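Group 3 allergen SMIPP-S YvT004A06 (Sarcoptes scabiei type hominis, PDB 3H7T) is an inactivated trypsin-fold protease paralogue of the scabies mite that probably lacks the endopeptidase activity general to its family. Local coordinates at residues R149-C152 with E153-K157; Y219-L222 with D223-I227; V75-P79 with L80-N84; G173-Y176 with D177-Y180. All coordinates share one frame; numbering follows the deposited sequence.

Contact 1 of 4, residues R149-C152 with E153-K157; sequences RKSC and EEQYK. With ZN (zinc ion), chain D.
The Y156 ring receives two groups from C152, one turn back along the chain. At its edge, near the ring plane, sits the carbonyl oxygen of C152, with C152 O 3.3 Å from Y156 CD1. The sulfur stands obliquely to the ring, beside its CD1-CE1 side: C152 SG is 4.6 Å from the ring centroid, 51° off the normal. The C152 side chain reaches this place because SG lies anti to the backbone N (chi1 178°), and its disulfide to C171 fixes it there. Y156 OH is hydrogen-bonded to P211 O, which anchors the far end of the ring. All this belongs to helix 149-157, which corresponds to the intermediate helix of chymotrypsin-like proteases and is held to the body of the second barrel by that disulfide. Regular i to i+4 bonds run along it, among them E153 N to R149 O at 2.8 Å. The extended chain of E153 carries its carboxylate to a zinc ion, grasped unevenly: OE2 of E153 is 2.4 Å from the metal and OE1 of E153 2.7 Å. K150, bent at chi2 (60°), brings NZ to 3.5 Å from E153 OE1 in a long, weak salt bridge; the same NZ donates to a water, 2.9 Å away, that is also a zinc ligand. K150 CG passes E154 OE1 at 3.6 Å, the two side chains crossing at about a right angle.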
# COMPACT_ATOMS: atom_id res chain seq x y z
N ARG A 149 -5.46 -6.20 16.80
CA ARG A 149 -4.44 -7.16 16.34
C ARG A 149 -4.58 -8.57 16.91
O ARG A 149 -4.52 -9.55 16.16
CB ARG A 149 -3.03 -6.63 16.59
CG ARG A 149 -1.91 -7.54 16.06
CD ARG A 149 -0.53 -6.90 16.13
NE ARG A 149 -0.43 -5.68 15.32
CZ ARG A 149 -0.45 -4.44 15.83
NH1 ARG A 149 -0.58 -4.25 17.13
NH2 ARG A 149 -0.35 -3.39 15.02
N LYS A 150 -4.75 -8.68 18.23
CA LYS A 150 -4.97 -9.98 18.86
C LYS A 150 -6.18 -10.72 18.28
O LYS A 150 -6.10 -11.90 17.95
CB LYS A 150 -5.10 -9.85 20.39
CG LYS A 150 -5.11 -11.20 21.12
CD LYS A 150 -3.83 -11.97 20.86
CE LYS A 150 -3.86 -13.35 21.49
NZ LYS A 150 -2.61 -14.10 21.21
N SER A 151 -7.30 -10.00 18.16
CA SER A 151 -8.53 -10.57 17.62
C SER A 151 -8.35 -11.01 16.16
O SER A 151 -8.84 -12.08 15.76
CB SER A 151 -9.68 -9.57 17.78
OG SER A 151 -10.63 -9.72 16.74
N CYS A 152 -7.63 -10.21 15.38
CA CYS A 152 -7.32 -10.55 13.99
C CYS A 152 -6.43 -11.79 13.90
O CYS A 152 -6.68 -12.68 13.10
CB CYS A 152 -6.66 -9.37 13.29
SG CYS A 152 -6.15 -9.62 11.57
N GLU A 153 -5.39 -11.84 14.74
CA GLU A 153 -4.54 -13.02 14.81
C GLU A 153 -5.30 -14.29 15.15
O GLU A 153 -5.04 -15.35 14.55
CB GLU A 153 -3.40 -12.85 15.82
CG GLU A 153 -2.55 -14.11 15.86
CD GLU A 153 -1.38 -14.03 16.79
OE1 GLU A 153 -1.54 -13.57 17.94
OE2 GLU A 153 -0.28 -14.47 16.38
N GLU A 154 -6.21 -14.20 16.12
CA GLU A 154 -7.05 -15.34 16.51
C GLU A 154 -7.88 -15.85 15.33
O GLU A 154 -7.93 -17.06 15.11
CB GLU A 154 -7.95 -14.98 17.70
CG GLU A 154 -7.20 -14.78 19.01
CD GLU A 154 -8.05 -14.19 20.12
OE1 GLU A 154 -7.50 -13.87 21.19
OE2 GLU A 154 -9.28 -14.04 19.92
N GLN A 155 -8.48 -14.92 14.57
CA GLN A 155 -9.22 -15.25 13.35
C GLN A 155 -8.36 -15.95 12.29
O GLN A 155 -8.78 -16.95 11.70
CB GLN A 155 -9.82 -14.00 12.70
CG GLN A 155 -10.84 -13.21 13.51
CD GLN A 155 -11.38 -12.02 12.73
OE1 GLN A 155 -11.80 -12.17 11.58
NE2 GLN A 155 -11.35 -10.84 13.34
N TYR A 156 -7.17 -15.39 12.03
CA TYR A 156 -6.23 -15.99 11.08
C TYR A 156 -5.73 -17.35 11.55
O TYR A 156 -5.48 -18.26 10.74
CB TYR A 156 -5.04 -15.04 10.83
CG TYR A 156 -5.26 -14.04 9.72
CD1 TYR A 156 -6.23 -13.03 9.82
CD2 TYR A 156 -4.49 -14.09 8.55
CE1 TYR A 156 -6.44 -12.11 8.79
CE2 TYR A 156 -4.69 -13.17 7.51
CZ TYR A 156 -5.66 -12.19 7.64
OH TYR A 156 -5.85 -11.29 6.61
N LYS A 157 -5.58 -17.50 12.87
CA LYS A 157 -5.14 -18.76 13.47
C LYS A 157 -6.10 -19.92 13.16
O LYS A 157 -5.66 -21.07 13.10
CB LYS A 157 -4.97 -18.61 14.99
CG LYS A 157 -4.20 -19.75 15.66
CD LYS A 157 -4.09 -19.53 17.16
ZN ZN D . 1.15 -13.35 18.01
O HOH W 1 -0.18 -13.18 19.93

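Contact 2 of 4, residues Y219-L222 with D223-I227; sequences YYVL and DIKDI. With ZN (zinc ion), chain G.
Metal binding links D223 to the turn that precedes it. D223 OD2 lies 1.9 Å from a zinc ion, whereas OD1 of the same carboxylate stays 2.9 Å from the metal, so binding is through a single oxygen. A water coordinated to the zinc donates in turn to the carbonyl oxygen of Y219 at 2.8 Å, and the ion thereby bridges the start of the helix to the loop before it. D223 CG stands beside its own backbone N (chi1 -61°), which turns the carboxylate back toward Y220: OD2 meets the edge of that ring near its plane, 3.9 Å from Y220 CD1, with ring and carboxylate planes 50° apart.

Backbone hydrogen bonding follows the helical pattern. Y220 holds the N-cap position, and its carbonyl oxygen takes the amide of I224 at 2.9 Å almost end-on to the C=O bond. V221 O receives K225 N and L222 O receives D226 N, both donors tilted from the carbonyl plane.

Apolar packing is modest: V221 and K225 lie side by side and point the same way, with V221 CG1 3.9 Å from K225 CE. Between the neighbouring rings, the edge of Y219 directs CD2 onto a face of Y220, 3.3 Å above its plane.

This is the C-terminal helix characteristic of chymotrypsin-like proteases. I224 packs on L31, just after strand 26-30, and Y220 OH bonds to Y166; N84, also bonded to Y220 OH, and Y86, which meets the Y220 ring, seat helix 221-228 against the loop between strands 65-74 and 87-91.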
# COMPACT_ATOMS: atom_id res chain seq x y z
N TYR A 219 5.83 1.48 12.64
CA TYR A 219 6.80 0.46 13.05
C TYR A 219 8.11 0.58 12.26
O TYR A 219 9.19 0.16 12.72
CB TYR A 219 6.19 -0.94 12.90
CG TYR A 219 7.00 -2.08 13.49
CD1 TYR A 219 6.72 -2.57 14.77
CD2 TYR A 219 8.03 -2.67 12.76
CE1 TYR A 219 7.46 -3.63 15.30
CE2 TYR A 219 8.78 -3.71 13.29
CZ TYR A 219 8.49 -4.19 14.56
OH TYR A 219 9.24 -5.23 15.05
N TYR A 220 8.03 1.17 11.07
CA TYR A 220 9.15 1.20 10.16
C TYR A 220 9.63 2.61 9.78
O TYR A 220 10.43 2.77 8.86
CB TYR A 220 8.79 0.40 8.89
CG TYR A 220 8.53 -1.07 9.13
CD1 TYR A 220 9.58 -1.97 9.23
CD2 TYR A 220 7.22 -1.55 9.25
CE1 TYR A 220 9.35 -3.33 9.44
CE2 TYR A 220 6.98 -2.91 9.45
CZ TYR A 220 8.05 -3.79 9.55
OH TYR A 220 7.85 -5.12 9.76
N VAL A 221 9.15 3.63 10.51
CA VAL A 221 9.45 5.04 10.20
C VAL A 221 10.95 5.38 10.21
O VAL A 221 11.41 6.18 9.40
CB VAL A 221 8.64 6.03 11.12
CG1 VAL A 221 9.22 7.45 11.10
CG2 VAL A 221 7.18 6.06 10.70
N LEU A 222 11.69 4.76 11.13
CA LEU A 222 13.15 4.90 11.19
C LEU A 222 13.80 4.35 9.94
O LEU A 222 14.73 4.94 9.39
CB LEU A 222 13.72 4.17 12.41
CG LEU A 222 13.23 4.51 13.82
CD1 LEU A 222 13.66 3.42 14.78
CD2 LEU A 222 13.74 5.88 14.27
N ASP A 223 13.32 3.19 9.49
CA ASP A 223 13.81 2.59 8.26
C ASP A 223 13.49 3.45 7.05
O ASP A 223 14.36 3.67 6.20
CB ASP A 223 13.23 1.19 8.09
CG ASP A 223 13.63 0.26 9.21
OD1 ASP A 223 14.77 -0.25 9.17
OD2 ASP A 223 12.80 0.03 10.12
N ILE A 224 12.26 3.96 6.97
CA ILE A 224 11.85 4.81 5.85
C ILE A 224 12.71 6.07 5.78
O ILE A 224 13.15 6.48 4.70
CB ILE A 224 10.34 5.24 5.90
CG1 ILE A 224 9.39 4.05 6.15
CG2 ILE A 224 9.96 5.98 4.62
CD1 ILE A 224 9.58 2.87 5.25
N LYS A 225 12.96 6.67 6.95
CA LYS A 225 13.76 7.89 7.04
C LYS A 225 15.25 7.63 6.77
O LYS A 225 15.94 8.50 6.24
CB LYS A 225 13.54 8.59 8.38
CG LYS A 225 12.17 9.25 8.47
CD LYS A 225 11.93 9.89 9.83
CE LYS A 225 10.67 10.76 9.77
NZ LYS A 225 10.29 11.32 11.10
N ASP A 226 15.72 6.43 7.12
CA ASP A 226 17.08 5.99 6.79
C ASP A 226 17.28 5.86 5.28
O ASP A 226 18.32 6.25 4.75
CB ASP A 226 17.39 4.65 7.45
CG ASP A 226 17.78 4.78 8.92
OD1 ASP A 226 17.83 5.91 9.45
OD2 ASP A 226 18.01 3.73 9.54
N ILE A 227 16.28 5.27 4.61
CA ILE A 227 16.31 5.10 3.17
C ILE A 227 16.39 6.46 2.49
O ILE A 227 17.24 6.68 1.63
CB ILE A 227 15.06 4.32 2.65
CG1 ILE A 227 15.17 2.83 2.97
CG2 ILE A 227 14.91 4.50 1.15
CD1 ILE A 227 13.87 2.05 2.81
ZN ZN G . 13.19 -1.36 11.39
O HOH W 2 11.62 -1.21 12.52

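Contact 3 of 4, residues V75-P79 with L80-N84. With ZN (zinc ion), chain E.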
# COMPACT_ATOMS: atom_id res chain seq x y z
N VAL A 75 14.01 -3.64 2.73
CA VAL A 75 14.66 -3.87 4.03
C VAL A 75 14.17 -5.16 4.70
O VAL A 75 13.24 -5.15 5.51
CB VAL A 75 14.49 -2.65 4.99
CG1 VAL A 75 15.37 -2.82 6.24
CG2 VAL A 75 14.81 -1.35 4.28
N ARG A 76 14.81 -6.27 4.33
CA ARG A 76 14.57 -7.60 4.92
C ARG A 76 13.16 -8.17 4.70
O ARG A 76 12.58 -8.80 5.59
CB ARG A 76 14.96 -7.61 6.42
CG ARG A 76 16.40 -7.13 6.70
CD ARG A 76 17.43 -7.99 5.95
NE ARG A 76 17.33 -9.40 6.31
CZ ARG A 76 17.82 -10.41 5.59
NH1 ARG A 76 17.67 -11.66 6.01
NH2 ARG A 76 18.47 -10.17 4.45
N TYR A 77 12.61 -7.97 3.51
CA TYR A 77 11.33 -8.59 3.17
C TYR A 77 11.44 -10.11 3.30
O TYR A 77 12.37 -10.71 2.75
CB TYR A 77 10.88 -8.22 1.76
CG TYR A 77 9.60 -8.91 1.33
CD1 TYR A 77 8.45 -8.88 2.13
CD2 TYR A 77 9.52 -9.55 0.09
CE1 TYR A 77 7.27 -9.50 1.72
CE2 TYR A 77 8.34 -10.17 -0.33
CZ TYR A 77 7.23 -10.14 0.49
OH TYR A 77 6.08 -10.75 0.09
N HIS A 78 10.52 -10.72 4.04
CA HIS A 78 10.47 -12.17 4.16
C HIS A 78 9.20 -12.70 3.49
O HIS A 78 8.12 -12.66 4.10
CB HIS A 78 10.54 -12.61 5.63
CG HIS A 78 11.83 -12.23 6.30
ND1 HIS A 78 13.06 -12.50 5.74
CD2 HIS A 78 12.07 -11.61 7.47
CE1 HIS A 78 14.01 -12.05 6.54
NE2 HIS A 78 13.44 -11.51 7.60
N PRO A 79 9.32 -13.20 2.24
CA PRO A 79 8.08 -13.52 1.51
C PRO A 79 7.25 -14.64 2.15
O PRO A 79 6.04 -14.67 1.94
CB PRO A 79 8.56 -13.91 0.10
CG PRO A 79 10.03 -14.13 0.20
CD PRO A 79 10.53 -13.39 1.42
N LEU A 80 7.87 -15.52 2.92
CA LEU A 80 7.13 -16.63 3.54
C LEU A 80 6.10 -16.17 4.56
O LEU A 80 4.97 -16.65 4.59
CB LEU A 80 8.08 -17.66 4.16
CG LEU A 80 8.87 -18.56 3.20
CD1 LEU A 80 9.79 -19.49 3.98
CD2 LEU A 80 7.95 -19.34 2.25
N THR A 81 6.50 -15.22 5.41
CA THR A 81 5.60 -14.68 6.42
C THR A 81 5.08 -13.32 5.98
O THR A 81 4.19 -12.76 6.62
CB THR A 81 6.34 -14.49 7.75
OG1 THR A 81 7.55 -13.75 7.51
CG2 THR A 81 6.68 -15.84 8.35
N MET A 82 5.64 -12.80 4.89
CA MET A 82 5.36 -11.46 4.38
C MET A 82 5.75 -10.35 5.38
O MET A 82 5.20 -9.25 5.36
CB MET A 82 3.91 -11.34 3.91
CG MET A 82 3.57 -12.36 2.80
SD MET A 82 2.05 -12.00 1.92
CE MET A 82 2.54 -10.58 0.96
N GLN A 83 6.72 -10.67 6.23
CA GLN A 83 7.25 -9.71 7.21
C GLN A 83 7.96 -8.59 6.51
O GLN A 83 8.65 -8.82 5.51
CB GLN A 83 8.25 -10.40 8.14
CG GLN A 83 7.68 -10.98 9.40
CD GLN A 83 8.76 -11.47 10.35
OE1 GLN A 83 8.52 -12.33 11.19
NE2 GLN A 83 9.97 -10.91 10.23
N ASN A 84 7.82 -7.38 7.05
CA ASN A 84 8.52 -6.20 6.53
C ASN A 84 8.17 -5.96 5.06
O ASN A 84 9.04 -5.64 4.24
CB ASN A 84 10.04 -6.35 6.70
CG ASN A 84 10.42 -6.93 8.05
OD1 ASN A 84 9.90 -6.52 9.09
ND2 ASN A 84 11.32 -7.91 8.04
ZN ZN E . 13.97 -11.06 9.67
O HOH W 3 11.33 -4.24 3.13
O HOH W 4 12.46 -11.75 10.93
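A hairpin-like loop between strands 65-74 and 87-91 of the six-stranded barrel is closed by H78 and Q83, a single antiparallel hydrogen-bonded pair around the four residues P79-M82. H78 N donates to Q83 O at 3.0 Å and nearly straight. The carbonyl oxygen of H78, facing the turn, is approached by the amides of T81, M82 and Q83, all in weak bonds. H78 binds a zinc ion through NE2 at 2.2 Å, and Q83 reaches the metal only through its water, to which Q83 NE2 donates at 2.7 Å, so the glutamine serves as a second-shell group. With H78 CG beside its backbone N (chi1 -63°), the imidazole comes alongside Q83, whose amide nitrogen lies at the ring edge, near its plane and 3.5 Å from H78 CD2, with ring and amide planes 71° apart. R76 O sits over one face of the imidazole, 3.4 Å above it. That same R76 O accepts a bond from N84 ND2 at 2.9 Å, straight at the hydrogen but arriving from 46° above the carbonyl plane. The other end of this amide is held by Y220, and the two bonds together fix its rotation. On the Y77 side, tyrosine and M82 run side by side in the same direction, and the methyl carbon M82 CE ends 3.6 Å from Y77 OH.

Contact 4 of 4, residues G173-Y176 with D177-Y180; sequences GGEY and DETY. With ZN (zinc ion), chain F.
D177 meets the preceding residues through CB, 4.1 Å from G174 O, and through its carboxylate. CG, beside the residue's own backbone N (chi1 -59°), divides the carboxylate between two partners. OD1 approaches the Y176 ring obliquely, 3.2 Å from Y176 CD2, with ring and carboxylate planes 62° apart; it is also bonded to T145 OG1 of strand 140-147. OD2 reaches G173, ending 3.3 Å from G173 CA. The turn closes as a G1 beta bulge, in which E178, with a positive phi of 54°, and T179 both face G174. G174 N donates to T179 O at 3.0 Å, in the carbonyl plane, and G174 O gathers weak bonds from the amides of D177, E178 and T179. At the backbone angles of G174 a side chain would be jammed against the carbonyl oxygen of G173. The bulge lies in the loop between strands 169-172 and 189-192 of the second barrel. Y180 CE1 stands 3.5 Å from G174 CA. Y180 OH donates a hydrogen bond to E178 OE1 at 2.5 Å, on the syn side and tilted out of the carboxylate plane. The other carboxylate oxygen, E178 OE2, binds a zinc ion at 2.6 Å, and E209 supplies a further ligand; the cation would probably offset the like charges of E175, E178 and E209. A zinc-bound water donates to E175 OE2 at 2.6 Å.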
# COMPACT_ATOMS: atom_id res chain seq x y z
N GLY A 173 -10.85 -3.72 7.97
CA GLY A 173 -11.89 -4.24 7.11
C GLY A 173 -12.33 -5.62 7.55
O GLY A 173 -12.26 -5.97 8.74
N GLY A 174 -12.78 -6.43 6.59
CA GLY A 174 -13.25 -7.76 6.90
C GLY A 174 -14.76 -7.79 6.93
O GLY A 174 -15.41 -6.90 6.36
N GLU A 175 -15.30 -8.79 7.61
CA GLU A 175 -16.75 -9.05 7.67
C GLU A 175 -17.58 -7.88 8.22
O GLU A 175 -18.69 -7.65 7.74
CB GLU A 175 -17.03 -10.32 8.47
CG GLU A 175 -18.50 -10.76 8.44
CD GLU A 175 -18.73 -12.17 8.96
OE1 GLU A 175 -17.97 -12.63 9.84
OE2 GLU A 175 -19.68 -12.82 8.49
N TYR A 176 -17.05 -7.17 9.21
CA TYR A 176 -17.76 -6.04 9.81
C TYR A 176 -18.17 -4.99 8.77
O TYR A 176 -19.33 -4.58 8.71
CB TYR A 176 -16.91 -5.42 10.93
CG TYR A 176 -17.57 -4.25 11.65
CD1 TYR A 176 -18.59 -4.47 12.58
CD2 TYR A 176 -17.17 -2.94 11.40
CE1 TYR A 176 -19.19 -3.40 13.25
CE2 TYR A 176 -17.77 -1.86 12.07
CZ TYR A 176 -18.78 -2.11 12.99
OH TYR A 176 -19.38 -1.06 13.65
N ASP A 177 -17.21 -4.58 7.93
CA ASP A 177 -17.45 -3.58 6.88
C ASP A 177 -17.94 -4.20 5.57
O ASP A 177 -18.53 -3.51 4.74
CB ASP A 177 -16.15 -2.85 6.53
CG ASP A 177 -15.53 -2.11 7.71
OD1 ASP A 177 -16.28 -1.62 8.58
OD2 ASP A 177 -14.28 -2.02 7.73
N GLU A 178 -17.64 -5.49 5.37
CA GLU A 178 -17.68 -6.13 4.05
C GLU A 178 -16.81 -5.32 3.06
O GLU A 178 -17.22 -4.98 1.96
CB GLU A 178 -19.12 -6.32 3.56
CG GLU A 178 -19.38 -7.67 2.88
CD GLU A 178 -19.06 -8.86 3.77
OE1 GLU A 178 -18.03 -9.51 3.53
OE2 GLU A 178 -19.84 -9.16 4.70
N THR A 179 -15.58 -5.04 3.50
CA THR A 179 -14.65 -4.18 2.78
C THR A 179 -13.30 -4.89 2.79
O THR A 179 -12.84 -5.33 3.83
CB THR A 179 -14.55 -2.79 3.47
OG1 THR A 179 -15.85 -2.17 3.46
CG2 THR A 179 -13.60 -1.88 2.76
N TYR A 180 -12.67 -5.04 1.61
CA TYR A 180 -11.45 -5.85 1.49
C TYR A 180 -10.46 -5.29 0.47
O TYR A 180 -10.85 -4.65 -0.51
CB TYR A 180 -11.80 -7.29 1.07
CG TYR A 180 -12.83 -7.99 1.92
CD1 TYR A 180 -12.45 -8.76 3.02
CD2 TYR A 180 -14.20 -7.91 1.61
CE1 TYR A 180 -13.40 -9.42 3.79
CE2 TYR A 180 -15.16 -8.56 2.38
CZ TYR A 180 -14.74 -9.32 3.48
OH TYR A 180 -15.67 -9.97 4.26
ZN ZN F . -19.63 -11.69 4.36
O HOH W 5 -20.35 -12.49 6.01

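In the fold
From the N terminus, contact 3 comes first and closes a turn within the loop between strands 65-74 and 87-91 of the first barrel. Contact 1 follows on the helix between strands 140-147 and 169-172; the disulfide from C152 to C171 leads to the end of the latter strand, just before contact 4 closes a turn within the next loop, towards strand 189-192. Contact 2, on the helix near the C terminus, is last. Contacts 1 and 2, being turns of helix, close no loop. The four follow in series, with none nested or crossing. Only contacts 2 and 3 touch: they are joined at Y220 and N84, and I227 and D223 pack on V75, so the C-terminal helix is fastened to the first barrel.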